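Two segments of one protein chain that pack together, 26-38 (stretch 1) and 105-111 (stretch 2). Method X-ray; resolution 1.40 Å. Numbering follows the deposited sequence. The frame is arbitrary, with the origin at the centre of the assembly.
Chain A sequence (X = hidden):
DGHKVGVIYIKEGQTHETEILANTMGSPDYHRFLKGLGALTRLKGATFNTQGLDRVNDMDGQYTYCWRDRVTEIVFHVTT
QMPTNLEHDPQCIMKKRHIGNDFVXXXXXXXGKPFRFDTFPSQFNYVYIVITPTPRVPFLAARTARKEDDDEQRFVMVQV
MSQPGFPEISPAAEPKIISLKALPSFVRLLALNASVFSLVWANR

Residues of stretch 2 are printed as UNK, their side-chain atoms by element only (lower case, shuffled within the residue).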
# COMPACT_ATOMS: atom_id res chain seq x y z
N GLY A 26 -0.60 -0.81 12.30
CA GLY A 26 -0.54 -2.20 11.91
C GLY A 26 0.32 -3.02 12.86
O GLY A 26 0.64 -2.62 13.98
N SER A 27 0.76 -4.19 12.41
CA SER A 27 1.59 -5.07 13.21
C SER A 27 3.04 -4.62 13.18
O SER A 27 3.44 -3.85 12.33
CB SER A 27 1.54 -6.48 12.63
OG SER A 27 2.19 -6.41 11.34
N PRO A 28 3.85 -5.15 14.10
CA PRO A 28 5.27 -4.77 14.09
C PRO A 28 5.94 -5.10 12.76
O PRO A 28 6.73 -4.28 12.27
CB PRO A 28 5.85 -5.59 15.24
CG PRO A 28 4.66 -5.66 16.24
CD PRO A 28 3.47 -5.88 15.33
N ASP A 29 5.66 -6.25 12.17
CA ASP A 29 6.30 -6.58 10.89
C ASP A 29 5.84 -5.64 9.78
O ASP A 29 6.65 -5.24 8.92
CB ASP A 29 6.00 -8.03 10.48
CG ASP A 29 6.76 -9.06 11.27
OD1 ASP A 29 7.81 -8.74 11.88
OD2 ASP A 29 6.29 -10.21 11.24
N TYR A 30 4.58 -5.25 9.81
CA TYR A 30 4.08 -4.27 8.86
C TYR A 30 4.80 -2.93 8.97
O TYR A 30 5.23 -2.33 7.98
CB TYR A 30 2.57 -4.07 9.07
CG TYR A 30 2.00 -2.81 8.45
CD1 TYR A 30 1.70 -2.70 7.12
CD2 TYR A 30 1.74 -1.71 9.25
CE1 TYR A 30 1.15 -1.55 6.59
CE2 TYR A 30 1.19 -0.58 8.74
CZ TYR A 30 0.89 -0.47 7.43
OH TYR A 30 0.34 0.67 6.89
N HIS A 31 5.00 -2.49 10.22
CA HIS A 31 5.74 -1.24 10.43
C HIS A 31 7.20 -1.32 10.00
O HIS A 31 7.75 -0.39 9.46
CB HIS A 31 5.58 -0.75 11.88
CG HIS A 31 4.21 -0.15 12.09
ND1 HIS A 31 3.88 1.09 11.60
CD2 HIS A 31 3.08 -0.65 12.63
CE1 HIS A 31 2.60 1.34 11.85
NE2 HIS A 31 2.09 0.31 12.49
N ARG A 32 7.85 -2.46 10.23
CA ARG A 32 9.24 -2.60 9.77
C ARG A 32 9.27 -2.63 8.25
O ARG A 32 10.16 -2.09 7.63
CB ARG A 32 9.88 -3.83 10.38
CG ARG A 32 10.31 -3.61 11.82
CD ARG A 32 11.14 -4.83 12.31
NE ARG A 32 10.24 -5.93 12.62
CZ ARG A 32 9.66 -6.12 13.81
NH1 ARG A 32 9.90 -5.28 14.82
NH2 ARG A 32 8.82 -7.12 14.00
N PHE A 33 8.25 -3.20 7.63
CA PHE A 33 8.13 -3.21 6.17
C PHE A 33 8.00 -1.78 5.64
O PHE A 33 8.68 -1.43 4.69
CB PHE A 33 6.92 -4.06 5.77
CG PHE A 33 6.39 -3.79 4.39
CD1 PHE A 33 7.05 -4.27 3.28
CD2 PHE A 33 5.20 -3.06 4.18
CE1 PHE A 33 6.59 -4.01 2.03
CE2 PHE A 33 4.76 -2.84 2.89
CZ PHE A 33 5.43 -3.33 1.85
N LEU A 34 7.15 -0.94 6.24
CA LEU A 34 7.07 0.46 5.79
C LEU A 34 8.41 1.18 5.79
O LEU A 34 8.74 1.89 4.84
CB LEU A 34 6.14 1.23 6.71
CG LEU A 34 4.63 0.88 6.62
CD1 LEU A 34 3.89 1.79 7.60
CD2 LEU A 34 4.10 1.05 5.22
N LYS A 35 9.20 0.91 6.82
CA LYS A 35 10.48 1.57 6.96
C LYS A 35 11.44 1.10 5.91
O LYS A 35 12.39 1.81 5.59
CB LYS A 35 11.04 1.31 8.37
CG LYS A 35 10.27 2.03 9.43
CD LYS A 35 10.81 1.71 10.81
CE LYS A 35 9.87 2.15 11.91
NZ LYS A 35 10.46 1.98 13.27
N GLY A 36 11.26 -0.11 5.36
CA GLY A 36 12.07 -0.51 4.24
C GLY A 36 11.58 -0.07 2.88
O GLY A 36 12.33 0.04 1.89
N LEU A 37 10.30 0.25 2.80
CA LEU A 37 9.68 0.61 1.57
C LEU A 37 10.09 2.00 1.16
O LEU A 37 10.32 2.28 -0.01
CB LEU A 37 8.17 0.59 1.80
CG LEU A 37 7.29 0.57 0.61
CD1 LEU A 37 7.54 -0.66 -0.30
CD2 LEU A 37 5.85 0.58 1.12
N GLY A 38 10.20 2.91 2.13
CA GLY A 38 10.59 4.26 1.84
C GLY A 38 11.08 4.98 3.08
O GLY A 38 11.12 4.40 4.17
N UNK A 105 -2.29 -0.41 -5.43
CA UNK A 105 -2.33 -0.43 -3.98
C UNK A 105 -1.69 -1.67 -3.44
O UNK A 105 -1.97 -2.76 -3.96
n UNK A 105 -5.19 1.23 -4.61
c UNK A 105 -4.38 1.06 -3.65
c UNK A 105 -3.81 -0.31 -3.46
o UNK A 105 -4.03 1.97 -2.91
N UNK A 106 -0.90 -1.51 -2.44
CA UNK A 106 -0.29 -2.58 -1.65
C UNK A 106 -1.20 -2.88 -0.50
O UNK A 106 -1.63 -1.91 0.23
c UNK A 106 2.00 -1.91 -2.36
c UNK A 106 1.68 -3.21 -0.20
c UNK A 106 3.25 -1.11 -2.02
c UNK A 106 1.10 -2.17 -1.17
N UNK A 107 -1.55 -4.13 -0.24
CA UNK A 107 -2.44 -4.53 0.83
C UNK A 107 -1.72 -5.46 1.78
O UNK A 107 -1.19 -6.50 1.32
c UNK A 107 -4.44 -4.34 -0.68
c UNK A 107 -3.67 -5.26 0.25
c UNK A 107 -4.60 -5.75 1.36
N UNK A 108 -1.58 -5.12 3.03
CA UNK A 108 -1.01 -6.01 4.05
C UNK A 108 -2.19 -6.71 4.69
O UNK A 108 -2.93 -6.14 5.50
c UNK A 108 -0.17 -5.23 5.05
c UNK A 108 2.20 -7.40 7.00
c UNK A 108 4.31 -6.48 5.52
c UNK A 108 1.97 -6.47 5.98
c UNK A 108 0.00 -6.95 6.95
c UNK A 108 4.52 -7.43 6.53
n UNK A 108 0.98 -7.72 7.58
c UNK A 108 3.03 -6.00 5.26
c UNK A 108 3.48 -7.91 7.28
c UNK A 108 0.54 -6.17 5.99
N UNK A 109 -2.45 -7.95 4.26
CA UNK A 109 -3.63 -8.67 4.65
C UNK A 109 -3.40 -9.50 5.91
O UNK A 109 -3.01 -10.67 5.85
c UNK A 109 -5.37 -10.31 3.91
n UNK A 109 -5.59 -11.45 3.23
o UNK A 109 -6.11 -9.90 4.79
c UNK A 109 -4.11 -9.55 3.52
N UNK A 110 -3.64 -8.91 7.07
CA UNK A 110 -3.65 -9.62 8.33
C UNK A 110 -5.06 -10.06 8.72
O UNK A 110 -5.28 -10.44 9.87
o UNK A 110 -1.04 -10.01 9.08
c UNK A 110 -1.61 -9.10 9.73
o UNK A 110 -1.00 -8.40 10.55
c UNK A 110 -3.05 -8.78 9.45
N UNK A 111 -6.01 -10.11 7.80
CA UNK A 111 -7.38 -10.40 8.19
C UNK A 111 -7.64 -11.83 8.62
O UNK A 111 -8.60 -12.08 9.29
c UNK A 111 -8.35 -10.13 7.05
o UNK A 111 -8.24 -11.06 6.01
O HOH W 1 1.58 -8.89 10.25

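Position 105 carries four side-chain atoms, two carbons with one oxygen and one nitrogen on the second. This is a terminal amide on a short stem, and it stays beyond the reach of stretch 1: Asn 105.

Position 106 has four carbons, forked at the first, with one arm two carbons long. Its CA-to-CB bond points toward the helix, and its carbons meet two apolar side chains, Phe 33 and Leu 37. A beta-branched, purely aliphatic group of this size is Ile 106. Its CG2 lies 4.3 Å from Phe 33 CZ, and its CD1 4.4 Å from Leu 37 CD2.

At position 107 three carbons form a simple fork, and its CA-to-CB bond points away from the helix. The residue is Val 107, and it makes no contact.

Position 108 bears one carbon followed by fused five- and six-membered rings holding eight carbons and one nitrogen, an indole, which lies against Ser 27, Asp 29, Tyr 30 and Phe 33. The indole identifies Trp 108. Tyr 30 CA sits 3.8 Å from the centroid of the six-membered ring, almost on its normal, a CH-pi contact. The Tyr 30 ring turns its edge toward the face of the five-membered ring, and Phe 33 CB approaches CZ3 of Trp 108 to 3.6 Å.

Position 109 again shows two carbons, the second with one oxygen and one nitrogen, out of reach of stretch 1. It is Asn 109, whose OD1 accepts a hydrogen bond from the backbone N of position 111 at 3.0 Å.

Position 110 has two carbons, the second carrying two oxygens; its CA-to-CB bond points toward stretch 1, and the group comes near Ser 27. This carboxylate is Asp 110, with OD2 3.8 Å from Ser 27 CB. Its OD1 accepts a weak hydrogen bond from Trp 108 NE1 at 3.4 Å.

Position 111 has one carbon and one oxygen, far from the helix: Ser 111, whose OG donates to Asn 109 OD1 at 2.7 Å.

The helix and strand run nearly antiparallel, and no direct hydrogen bond joins them. Trp 108 dominates the packing, with Ile 106 extending the apolar surface along Phe 33 to Leu 37. At the polar end, water 1 links the segments: its oxygen hydrogen-bonds Ser 27 OG at 2.8 Å, accepts from Trp 108 NE1 at 3.0 Å and donates to Asp 110 OD2 at 2.6 Å. Ser 27 OG also caps the helix, accepting from Tyr 30 N at 3.1 Å.

Stretch 2 105-111: NIVWNDS
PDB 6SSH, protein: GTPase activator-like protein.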